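Local coordinates for putative uncharacterized protein (Dictyostelium purpureum, PDB 4R12) that is nicastrin, probably an essential subunit of gamma-secretase, the endoprotease complex that cleaves integral membrane proteins such as Notch receptors and APP within the membrane, at residues S20-C24 with I143-D147; I46-D51 with V157-R162; I50-Y56 with Y76-S81; V96-T100 with S151-R155. All coordinates share one frame. Residue numbers count along the deposited sequence, not the author numbering.

Interaction 1 (S20-C24 with I143-D147); sequences SSYPC and IFAID
Phe-144 lays one face of its ring against Pro-23: Pro-23 CB sits 4.2 Å from the centroid of the Phe-144 ring and 9° off its normal, a CH-pi contact, while Ser-21 OG meets the ring edge at Phe-144 CD2, 3.5 Å away. Both backbones are extended, and strands 21-23 and 143-146 run antiparallel at 149°, their axes 4.5 Å apart. Ser-21 faces Ile-146 and Pro-23 faces Phe-144 in non-hydrogen-bonded pairs; between them Tyr-22 and Ala-145 form a hydrogen-bonded pair, Tyr-22 N to Ala-145 O 2.8 Å and Ala-145 N to Tyr-22 O 2.9 Å. Cys-24 N to Ile-143 O (2.8 Å) and Asp-147 N to Ser-20 O (3.3 Å) carry the pairing outward, and a water joins Cys-24 O (2.8 Å) to Ile-143 N (3.0 Å). On the other face, Tyr-22 (chi1 m) lies along the partner strand, with CD2 4.3 Å from Ala-145 CB and OH 3.6 Å from Asp-147 CB. This is regular antiparallel pairing in the mixed sheet, at the small lobe. Strand 143-146 is flanked on its far edge by parallel strand 90-96, Phe-144 and Ile-146 pack on Leu-582 of strand 581-586, and Asp-147, its OD1 hydrogen-bonded to Thr-150 OG1, N-caps helix 148-160.

Interaction 2 (I46-D51 with V157-R162); sequences ILYLID and VSKHNR
A single guanidinium nitrogen serves two acceptors here: Arg-162 NH2 donates to the backbone at Leu-49 O (3.1 Å) and to the carboxylate at Asp-51 OD1 (2.9 Å), the latter a salt bridge. Arg-162 gets there with chi1 m and chi2 to chi4 extended, so that one face of its guanidinium covers Leu-49 CD2, 3.7 Å from Arg-162 NH2. Lys-159, with every chi trans, adds a long ion pair to the network, NZ to Asp-51 OD2 3.7 Å. Residues 46-50 are extended and 157-160 helical; the backbones come nearest at Leu-47 and Ser-158, CA to CA 5.2 Å. In this alpha/beta arrangement helix 148-160 packs across strand 43-50, which lies between parallel strand 67-72 and antiparallel strand 169-174. Alternation along the strand turns Leu-47 and Leu-49 toward the helix and Tyr-48 and Ile-50 away from it. Leu-47 CD1 touches Val-157 CG2 at 3.9 Å; Leu-49 has its CB 3.1 Å from Ser-158 OG and its CD2 3.7 Å from Lys-159 CB. Asn-161 (chi1 m) sends ND2 to Leu-47 O, 2.9 Å, and also to Trp-169 O, so one amide spans two adjacent strands. Waters fill the gap: one joins Leu-49 N (2.9 Å) to Ser-158 O (2.5 Å), another Leu-49 O (2.9 Å) to Arg-162 NE (2.6 Å).

Interaction 3 (I50-Y56 with Y76-S81); sequences IDDDESY and YFNSTS. With NAG (2-acetamido-2-deoxy-beta-D-glucopyranose), chain C; NAG (2-acetamido-2-deoxy-beta-D-glucopyranose), chain B.
Tyr-76 (chi1 m, chi2 85°) reaches from its turn to lay its ring on Ile-50 and its hydroxyl at the start of helix 53-57. Ile-50 is extended, 53-56 and 79-81 are helical, and the backbones come nearest at Asp-51 and Tyr-76, CA to CA 7.1 Å. Ile-50 (chi1 m, chi2 t) places CG2 4.2 Å from the Tyr-76 ring centroid, a CH-pi contact over one face; O6 of the N-acetylglucosamine on Asn-78 meets the opposite face. Asp-53 points away at CA-to-CB, but its m rotamer returns the carboxylate, whose OD1 accepts from Tyr-76 OH at 2.7 Å. Tyr-56 (chi1 t, chi2 -87°) runs beside Tyr-76, near parallel (29°) but slid apart, centroids 6.0 Å, barely overlapping; their CD2 atoms are 3.8 Å apart. Tyr-56 OH donates to Ser-81 O, 2.7 Å, and Ser-81 OG (chi1 t) to Tyr-76 O, 2.7 Å. Both helices start with a p-rotamer N-cap: Asp-52 OD1 accepts from Ser-55 N (2.7 Å), Asn-78 OD1 from Ser-81 N (2.9 Å). The second sugar donates through N2 to Asp-53 OD1 (3.2 Å) and O3 to Asp-53 OD2 (2.6 Å): an N-glycosylated Asn-Ser-Thr sequon, its glycan packed against the protein surface.

Interaction 4 (V96-T100 with S151-R155); sequences VLTDT and SVAIR. With NAG (2-acetamido-2-deoxy-beta-D-glucopyranose), chain D.
Arg-155, Leu-97 and Ser-151 give up the most surface here. Arg-155, on helical backbone, leaves with chi1 and chi2 trans and bends at chi3 (m), which sets its guanidinium side-on to the carboxylate of Asp-99: NE to OD2 of Asp-99 is 2.9 Å and NH2 to OD1 of Asp-99 is 2.9 Å, a two-pronged salt bridge. Asp-99 takes the p rotamer to meet it, and Asp-73 is a second acidic partner of Arg-155 NH2. Leu-97 (chi1 m, chi2 t) slides under the same group, its CD1 over one guanidinium face and 3.7 Å from Arg-155 NH2, while its CD2 is 4.3 Å from Ile-154 CG2. The setting is the C-terminal end of parallel strand 90-96, where the chain leaves the sheet and its loop passes the first turns of helix 148-160, the helix that follows neighbouring strand 143-146. Leu-97 and Ser-151 approach closest, CA to CA 5.0 Å. Ser-151 (chi1 m) points into the loop, and its OG accepts from Thr-98 N at 2.9 Å; it is also hydrogen-bonded to Asp-147 O one turn back. Asp-99 CB rests on Val-152 CG2 at 3.9 Å. On the outer side, the N-acetylglucosamine attached to Asn-148 donates from N2 to Asp-99 O, 3.0 Å.

From the N terminus, the chain opens interaction 1 at 20-24 and interaction 2 at 46-51. Interaction 3 starts at the end of that strand, sharing Ile-50 and Asp-51, and closes at 76-81, nested inside both. Interaction 4 then opens at 96-100, in series with it. Residues 143-147 close interaction 1; helix 148-160 follows, closing interaction 4 at 151-155 and interaction 2 at 157-162. Interaction 4 thus nests within interaction 2, while interaction 1 crosses both. Interactions 2 and 4 set helix 148-160 against strand 43-50 and the loop after strand 90-96; interaction 1, hydrogen-bonded to 4 through Ile-146 O and Thr-98 OG1, pairs strands 21-29 and 143-146; interaction 3 joins the segments following strands 43-50 and 67-72.

Interaction 1 (S20-C24 with I143-D147)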
# COMPACT_ATOMS: atom_id res chain seq x y z
N SER A 20 1.74 21.99 2.03
CA SER A 20 1.11 20.71 2.31
C SER A 20 -0.06 20.52 1.38
O SER A 20 -1.20 20.63 1.79
CB SER A 20 0.67 20.61 3.74
OG SER A 20 1.70 21.03 4.60
N SER A 21 0.25 20.27 0.11
CA SER A 21 -0.75 19.94 -0.90
C SER A 21 -0.50 18.56 -1.50
O SER A 21 0.65 18.11 -1.63
CB SER A 21 -0.75 20.99 -2.02
OG SER A 21 0.32 20.78 -2.91
N TYR A 22 -1.59 17.89 -1.88
CA TYR A 22 -1.53 16.49 -2.28
C TYR A 22 -2.22 16.31 -3.63
O TYR A 22 -3.45 16.26 -3.71
CB TYR A 22 -2.18 15.61 -1.22
CG TYR A 22 -1.77 15.95 0.20
CD1 TYR A 22 -0.52 15.60 0.69
CD2 TYR A 22 -2.64 16.63 1.05
CE1 TYR A 22 -0.14 15.94 2.00
CE2 TYR A 22 -2.27 16.96 2.35
CZ TYR A 22 -1.02 16.61 2.82
OH TYR A 22 -0.64 16.91 4.12
N PRO A 23 -1.43 16.22 -4.70
CA PRO A 23 -1.98 16.23 -6.06
C PRO A 23 -2.57 14.89 -6.49
O PRO A 23 -2.14 13.81 -6.04
CB PRO A 23 -0.77 16.57 -6.92
CG PRO A 23 0.40 15.99 -6.16
CD PRO A 23 0.05 16.14 -4.69
N CYS A 24 -3.57 14.97 -7.36
CA CYS A 24 -3.99 13.86 -8.18
C CYS A 24 -3.01 13.75 -9.35
O CYS A 24 -2.76 14.74 -10.03
CB CYS A 24 -5.42 14.09 -8.68
SG CYS A 24 -5.97 12.92 -9.92
N ILE A 143 -6.44 18.29 -9.78
CA ILE A 143 -7.16 18.20 -8.53
C ILE A 143 -6.14 18.04 -7.39
O ILE A 143 -5.27 17.17 -7.44
CB ILE A 143 -8.17 17.01 -8.52
CG1 ILE A 143 -9.06 17.05 -9.77
CG2 ILE A 143 -9.04 17.05 -7.26
CD1 ILE A 143 -10.15 15.96 -9.80
N PHE A 144 -6.22 18.93 -6.41
CA PHE A 144 -5.40 18.83 -5.20
C PHE A 144 -6.25 18.67 -3.95
O PHE A 144 -7.27 19.35 -3.80
CB PHE A 144 -4.53 20.09 -4.99
CG PHE A 144 -3.37 20.25 -5.94
CD1 PHE A 144 -3.54 20.14 -7.30
CD2 PHE A 144 -2.12 20.59 -5.45
CE1 PHE A 144 -2.47 20.33 -8.17
CE2 PHE A 144 -1.05 20.79 -6.32
CZ PHE A 144 -1.23 20.66 -7.68
N ALA A 145 -5.79 17.83 -3.03
CA ALA A 145 -6.24 17.93 -1.65
C ALA A 145 -5.23 18.78 -0.89
O ALA A 145 -4.08 18.96 -1.33
CB ALA A 145 -6.38 16.55 -1.01
N ILE A 146 -5.65 19.32 0.25
CA ILE A 146 -4.78 20.14 1.09
C ILE A 146 -4.99 19.73 2.54
O ILE A 146 -6.03 19.18 2.88
CB ILE A 146 -5.07 21.65 0.92
CG1 ILE A 146 -6.58 21.91 0.85
CG2 ILE A 146 -4.37 22.20 -0.33
CD1 ILE A 146 -6.94 23.37 0.85
N ASP A 147 -3.99 20.00 3.39
CA ASP A 147 -4.06 19.53 4.77
C ASP A 147 -5.11 20.28 5.57
O ASP A 147 -5.78 21.18 5.07
CB ASP A 147 -2.68 19.60 5.45
CG ASP A 147 -2.25 21.03 5.80
OD1 ASP A 147 -3.00 22.00 5.61
OD2 ASP A 147 -1.13 21.18 6.32
O HOH W 1 -3.59 17.36 -10.34

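Interaction 2 (I46-D51 with V157-R162)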
# COMPACT_ATOMS: atom_id res chain seq x y z
N ILE A 46 -10.77 31.77 -10.34
CA ILE A 46 -11.43 32.30 -9.16
C ILE A 46 -11.89 31.13 -8.26
O ILE A 46 -12.42 30.13 -8.74
CB ILE A 46 -12.62 33.20 -9.55
CG1 ILE A 46 -13.20 33.92 -8.33
CG2 ILE A 46 -13.70 32.40 -10.27
CD1 ILE A 46 -12.37 35.07 -7.86
N LEU A 47 -11.66 31.25 -6.95
CA LEU A 47 -12.11 30.22 -6.02
C LEU A 47 -13.62 30.26 -5.86
O LEU A 47 -14.20 31.31 -5.59
CB LEU A 47 -11.43 30.39 -4.66
CG LEU A 47 -9.91 30.19 -4.60
CD1 LEU A 47 -9.41 30.42 -3.20
CD2 LEU A 47 -9.53 28.80 -5.09
N TYR A 48 -14.27 29.12 -6.05
CA TYR A 48 -15.71 29.00 -5.84
C TYR A 48 -15.99 27.81 -4.93
O TYR A 48 -15.63 26.68 -5.27
CB TYR A 48 -16.46 28.84 -7.16
CG TYR A 48 -17.95 28.64 -6.99
CD1 TYR A 48 -18.49 27.38 -6.76
CD2 TYR A 48 -18.83 29.72 -7.06
CE1 TYR A 48 -19.85 27.20 -6.60
CE2 TYR A 48 -20.19 29.55 -6.91
CZ TYR A 48 -20.70 28.29 -6.67
OH TYR A 48 -22.05 28.11 -6.52
N LEU A 49 -16.64 28.06 -3.80
CA LEU A 49 -16.86 27.03 -2.77
C LEU A 49 -18.19 26.30 -2.90
O LEU A 49 -19.25 26.92 -2.92
CB LEU A 49 -16.76 27.65 -1.38
CG LEU A 49 -17.14 26.74 -0.21
CD1 LEU A 49 -16.13 25.61 -0.04
CD2 LEU A 49 -17.24 27.55 1.06
N ILE A 50 -18.12 24.98 -3.00
CA ILE A 50 -19.31 24.15 -2.88
C ILE A 50 -19.26 23.42 -1.53
O ILE A 50 -18.40 22.57 -1.33
CB ILE A 50 -19.41 23.13 -4.02
CG1 ILE A 50 -19.61 23.85 -5.36
CG2 ILE A 50 -20.56 22.17 -3.77
CD1 ILE A 50 -19.83 22.90 -6.51
N ASP A 51 -20.16 23.78 -0.62
CA ASP A 51 -20.20 23.19 0.72
C ASP A 51 -21.63 22.85 1.15
O ASP A 51 -21.86 22.40 2.27
CB ASP A 51 -19.54 24.13 1.74
CG ASP A 51 -20.31 25.43 1.94
OD1 ASP A 51 -21.24 25.72 1.16
OD2 ASP A 51 -19.98 26.18 2.89
N VAL A 157 -11.51 31.90 2.68
CA VAL A 157 -11.44 32.82 1.55
C VAL A 157 -12.34 32.47 0.39
O VAL A 157 -12.89 33.33 -0.25
CB VAL A 157 -10.03 32.98 1.05
CG1 VAL A 157 -9.14 33.47 2.15
CG2 VAL A 157 -9.53 31.67 0.50
N SER A 158 -12.49 31.18 0.12
CA SER A 158 -13.35 30.71 -0.95
C SER A 158 -14.81 31.04 -0.66
O SER A 158 -15.62 31.18 -1.57
CB SER A 158 -13.18 29.20 -1.15
OG SER A 158 -14.03 28.47 -0.28
N LYS A 159 -15.14 31.16 0.62
CA LYS A 159 -16.48 31.48 1.03
C LYS A 159 -16.68 32.98 0.95
O LYS A 159 -17.74 33.43 0.67
CB LYS A 159 -16.72 30.98 2.44
CG LYS A 159 -18.16 30.98 2.87
CD LYS A 159 -18.40 30.10 4.08
CE LYS A 159 -19.88 30.07 4.41
NZ LYS A 159 -20.28 28.96 5.33
N HIS A 160 -15.62 33.72 1.22
CA HIS A 160 -15.65 35.18 1.24
C HIS A 160 -15.91 35.74 -0.16
O HIS A 160 -16.42 36.85 -0.31
CB HIS A 160 -14.32 35.72 1.79
CG HIS A 160 -14.22 37.21 1.78
ND1 HIS A 160 -15.26 38.04 2.18
CD2 HIS A 160 -13.20 38.03 1.44
CE1 HIS A 160 -14.88 39.30 2.08
NE2 HIS A 160 -13.63 39.32 1.63
N ASN A 161 -15.59 34.95 -1.18
CA ASN A 161 -15.84 35.33 -2.57
C ASN A 161 -17.33 35.44 -2.91
O ASN A 161 -17.70 35.91 -3.99
CB ASN A 161 -15.19 34.33 -3.52
CG ASN A 161 -13.72 34.59 -3.73
OD1 ASN A 161 -13.14 35.49 -3.12
ND2 ASN A 161 -13.10 33.79 -4.60
N ARG A 162 -18.17 34.97 -2.02
CA ARG A 162 -19.56 34.89 -2.33
C ARG A 162 -20.22 36.23 -2.33
O ARG A 162 -21.33 36.36 -2.81
CB ARG A 162 -20.27 34.00 -1.35
CG ARG A 162 -20.13 32.54 -1.64
CD ARG A 162 -20.57 31.71 -0.47
NE ARG A 162 -20.43 30.30 -0.77
CZ ARG A 162 -20.80 29.32 0.02
NH1 ARG A 162 -21.36 29.57 1.18
NH2 ARG A 162 -20.62 28.09 -0.36
O HOH W 2 -17.50 30.79 -3.21
O HOH W 3 -19.68 29.80 -3.17

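Interaction 3 (I50-Y56 with Y76-S81)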
# COMPACT_ATOMS: atom_id res chain seq x y z
N ILE A 50 -18.12 24.98 -3.00
CA ILE A 50 -19.31 24.15 -2.88
C ILE A 50 -19.26 23.42 -1.53
O ILE A 50 -18.40 22.57 -1.33
CB ILE A 50 -19.41 23.13 -4.02
CG1 ILE A 50 -19.61 23.85 -5.36
CG2 ILE A 50 -20.56 22.17 -3.77
CD1 ILE A 50 -19.83 22.90 -6.51
N ASP A 51 -20.16 23.78 -0.62
CA ASP A 51 -20.20 23.19 0.72
C ASP A 51 -21.63 22.85 1.15
O ASP A 51 -21.86 22.40 2.27
CB ASP A 51 -19.54 24.13 1.74
CG ASP A 51 -20.31 25.43 1.94
OD1 ASP A 51 -21.24 25.72 1.16
OD2 ASP A 51 -19.98 26.18 2.89
N ASP A 52 -22.58 23.08 0.26
CA ASP A 52 -23.97 22.69 0.49
C ASP A 52 -24.72 22.59 -0.84
O ASP A 52 -24.19 22.98 -1.88
CB ASP A 52 -24.68 23.68 1.43
CG ASP A 52 -24.51 25.14 1.01
OD1 ASP A 52 -24.49 25.43 -0.20
OD2 ASP A 52 -24.40 26.00 1.91
N ASP A 53 -25.94 22.06 -0.79
CA ASP A 53 -26.75 21.87 -1.98
C ASP A 53 -26.98 23.20 -2.69
O ASP A 53 -27.06 23.25 -3.92
CB ASP A 53 -28.08 21.21 -1.63
CG ASP A 53 -27.99 19.70 -1.55
OD1 ASP A 53 -26.86 19.17 -1.62
OD2 ASP A 53 -29.04 19.03 -1.41
N GLU A 54 -27.06 24.27 -1.90
CA GLU A 54 -27.31 25.59 -2.45
C GLU A 54 -26.17 26.04 -3.34
O GLU A 54 -26.40 26.44 -4.48
CB GLU A 54 -27.54 26.63 -1.35
CG GLU A 54 -27.64 28.06 -1.89
CD GLU A 54 -27.88 29.11 -0.81
OE1 GLU A 54 -27.04 29.25 0.10
OE2 GLU A 54 -28.92 29.80 -0.88
N SER A 55 -24.95 26.00 -2.82
CA SER A 55 -23.79 26.45 -3.58
C SER A 55 -23.51 25.48 -4.72
O SER A 55 -22.98 25.87 -5.76
CB SER A 55 -22.56 26.62 -2.68
OG SER A 55 -22.31 25.46 -1.89
N TYR A 56 -23.87 24.21 -4.52
CA TYR A 56 -23.76 23.23 -5.59
C TYR A 56 -24.63 23.65 -6.78
O TYR A 56 -24.14 23.81 -7.90
CB TYR A 56 -24.16 21.83 -5.11
CG TYR A 56 -23.90 20.77 -6.16
CD1 TYR A 56 -24.86 20.48 -7.12
CD2 TYR A 56 -22.69 20.09 -6.21
CE1 TYR A 56 -24.62 19.54 -8.09
CE2 TYR A 56 -22.45 19.15 -7.18
CZ TYR A 56 -23.42 18.88 -8.13
OH TYR A 56 -23.20 17.94 -9.10
N TYR A 76 -18.97 16.64 -1.05
CA TYR A 76 -19.30 16.85 -2.45
C TYR A 76 -18.23 16.35 -3.42
O TYR A 76 -18.34 16.55 -4.63
CB TYR A 76 -19.60 18.33 -2.68
CG TYR A 76 -20.91 18.70 -2.04
CD1 TYR A 76 -20.97 19.05 -0.70
CD2 TYR A 76 -22.09 18.62 -2.76
CE1 TYR A 76 -22.18 19.36 -0.10
CE2 TYR A 76 -23.30 18.92 -2.17
CZ TYR A 76 -23.34 19.29 -0.84
OH TYR A 76 -24.56 19.58 -0.27
N PHE A 77 -17.22 15.67 -2.89
CA PHE A 77 -16.18 15.07 -3.71
C PHE A 77 -16.42 13.58 -3.96
O PHE A 77 -16.05 12.73 -3.15
CB PHE A 77 -14.79 15.27 -3.07
CG PHE A 77 -13.66 14.70 -3.88
CD1 PHE A 77 -13.40 15.16 -5.17
CD2 PHE A 77 -12.86 13.70 -3.36
CE1 PHE A 77 -12.35 14.64 -5.92
CE2 PHE A 77 -11.81 13.16 -4.11
CZ PHE A 77 -11.56 13.63 -5.39
N ASN A 78 -17.15 13.29 -5.02
CA ASN A 78 -17.47 11.95 -5.48
C ASN A 78 -17.81 11.97 -6.99
O ASN A 78 -18.01 13.02 -7.50
CB ASN A 78 -18.55 11.28 -4.62
CG ASN A 78 -19.94 11.87 -4.82
OD1 ASN A 78 -20.26 12.27 -5.90
ND2 ASN A 78 -20.76 11.89 -3.78
N SER A 79 -17.83 10.84 -7.68
CA SER A 79 -18.00 10.83 -9.14
C SER A 79 -19.25 11.59 -9.57
O SER A 79 -19.17 12.49 -10.39
CB SER A 79 -18.04 9.40 -9.69
OG SER A 79 -19.00 8.61 -9.01
N THR A 80 -20.39 11.23 -8.99
CA THR A 80 -21.67 11.79 -9.42
C THR A 80 -21.70 13.30 -9.30
O THR A 80 -22.12 14.01 -10.22
CB THR A 80 -22.82 11.21 -8.59
OG1 THR A 80 -23.09 9.87 -9.04
CG2 THR A 80 -24.08 12.04 -8.76
N SER A 81 -21.22 13.78 -8.16
CA SER A 81 -21.26 15.19 -7.82
C SER A 81 -20.29 16.02 -8.67
O SER A 81 -20.63 17.12 -9.12
CB SER A 81 -20.95 15.35 -6.32
OG SER A 81 -20.67 16.69 -5.98
C1 NAG C . -21.93 11.94 -3.66
C2 NAG C . -23.01 11.09 -3.01
C3 NAG C . -24.36 11.75 -3.02
C4 NAG C . -24.32 13.14 -2.47
C5 NAG C . -23.25 13.92 -3.23
C6 NAG C . -23.04 15.34 -2.76
C7 NAG C . -22.34 8.85 -3.40
C8 NAG C . -22.36 7.70 -4.34
N2 NAG C . -23.13 9.85 -3.67
O3 NAG C . -25.23 10.94 -2.25
O4 NAG C . -25.60 13.65 -2.73
O5 NAG C . -22.00 13.26 -3.19
O6 NAG C . -23.15 15.50 -1.37
O7 NAG C . -21.63 8.84 -2.44
C1 NAG B . -26.29 14.24 -1.62
C2 NAG B . -27.46 15.10 -2.09
C3 NAG B . -28.16 15.63 -0.87
C4 NAG B . -28.64 14.54 0.04
C5 NAG B . -27.48 13.64 0.36
C6 NAG B . -28.05 12.42 1.05
C7 NAG B . -27.09 16.27 -4.18
C8 NAG B . -26.68 17.55 -4.80
N2 NAG B . -27.09 16.25 -2.86
O3 NAG B . -29.28 16.43 -1.23
O4 NAG B . -28.97 15.20 1.24
O5 NAG B . -26.81 13.22 -0.81
O6 NAG B . -28.70 11.62 0.09
O7 NAG B . -27.39 15.32 -4.83

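Interaction 4 (V96-T100 with S151-R155)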
# COMPACT_ATOMS: atom_id res chain seq x y z
N VAL A 96 -9.78 19.96 -2.89
CA VAL A 96 -10.59 19.19 -1.96
C VAL A 96 -10.14 19.46 -0.53
O VAL A 96 -8.96 19.30 -0.19
CB VAL A 96 -10.53 17.67 -2.27
CG1 VAL A 96 -11.32 16.87 -1.21
CG2 VAL A 96 -11.06 17.39 -3.69
N LEU A 97 -11.09 19.89 0.29
CA LEU A 97 -10.82 20.25 1.67
C LEU A 97 -10.79 19.01 2.56
O LEU A 97 -11.58 18.08 2.37
CB LEU A 97 -11.88 21.24 2.17
CG LEU A 97 -12.09 22.51 1.33
CD1 LEU A 97 -13.36 23.21 1.76
CD2 LEU A 97 -10.90 23.44 1.44
N THR A 98 -9.87 18.98 3.51
CA THR A 98 -9.79 17.86 4.44
C THR A 98 -9.95 18.29 5.89
O THR A 98 -9.55 17.55 6.78
CB THR A 98 -8.45 17.10 4.31
OG1 THR A 98 -7.39 17.96 4.74
CG2 THR A 98 -8.20 16.70 2.86
N ASP A 99 -10.51 19.49 6.12
CA ASP A 99 -10.75 19.94 7.50
C ASP A 99 -11.99 19.28 8.10
O ASP A 99 -12.18 19.27 9.31
CB ASP A 99 -10.86 21.47 7.59
CG ASP A 99 -11.87 22.06 6.61
OD1 ASP A 99 -12.12 21.47 5.53
OD2 ASP A 99 -12.42 23.15 6.92
N THR A 100 -12.83 18.72 7.23
CA THR A 100 -13.93 17.84 7.63
C THR A 100 -13.82 16.52 6.88
O THR A 100 -13.15 16.43 5.85
CB THR A 100 -15.30 18.46 7.35
OG1 THR A 100 -15.45 18.64 5.93
CG2 THR A 100 -15.48 19.80 8.07
N SER A 151 -6.85 23.81 4.69
CA SER A 151 -8.25 23.71 4.29
C SER A 151 -9.11 24.74 5.01
O SER A 151 -9.96 25.39 4.39
CB SER A 151 -8.80 22.30 4.55
OG SER A 151 -8.29 21.37 3.60
N VAL A 152 -8.88 24.90 6.31
CA VAL A 152 -9.60 25.89 7.09
C VAL A 152 -9.46 27.28 6.45
O VAL A 152 -10.45 27.99 6.26
CB VAL A 152 -9.09 25.93 8.56
CG1 VAL A 152 -9.70 27.12 9.32
CG2 VAL A 152 -9.40 24.62 9.26
N ALA A 153 -8.24 27.63 6.09
CA ALA A 153 -7.97 28.95 5.55
C ALA A 153 -8.59 29.11 4.15
O ALA A 153 -9.20 30.13 3.85
CB ALA A 153 -6.48 29.21 5.51
N ILE A 154 -8.47 28.08 3.32
CA ILE A 154 -9.01 28.13 1.96
C ILE A 154 -10.54 28.07 1.94
O ILE A 154 -11.18 28.65 1.06
CB ILE A 154 -8.42 26.99 1.11
CG1 ILE A 154 -6.92 27.20 0.94
CG2 ILE A 154 -9.09 26.92 -0.27
CD1 ILE A 154 -6.58 28.51 0.30
N ARG A 155 -11.13 27.36 2.90
CA ARG A 155 -12.58 27.36 3.05
C ARG A 155 -13.06 28.77 3.39
O ARG A 155 -14.10 29.22 2.89
CB ARG A 155 -13.05 26.38 4.13
CG ARG A 155 -14.57 26.26 4.24
CD ARG A 155 -15.04 25.38 5.41
NE ARG A 155 -14.63 23.98 5.28
CZ ARG A 155 -15.43 22.99 4.88
NH1 ARG A 155 -16.69 23.23 4.55
NH2 ARG A 155 -14.95 21.75 4.81
C1 NAG D . -9.01 19.06 11.91
C2 NAG D . -9.88 17.87 12.23
C3 NAG D . -10.88 18.23 13.31
C4 NAG D . -10.23 18.93 14.49
C5 NAG D . -9.35 20.07 13.97
C6 NAG D . -8.57 20.79 15.02
C7 NAG D . -10.33 16.32 10.49
C8 NAG D . -11.25 15.94 9.39
N2 NAG D . -10.58 17.46 11.07
O3 NAG D . -11.51 17.03 13.69
O4 NAG D . -11.27 19.41 15.34
O5 NAG D . -8.40 19.49 13.11
O6 NAG D . -7.69 19.88 15.66
O7 NAG D . -9.41 15.62 10.83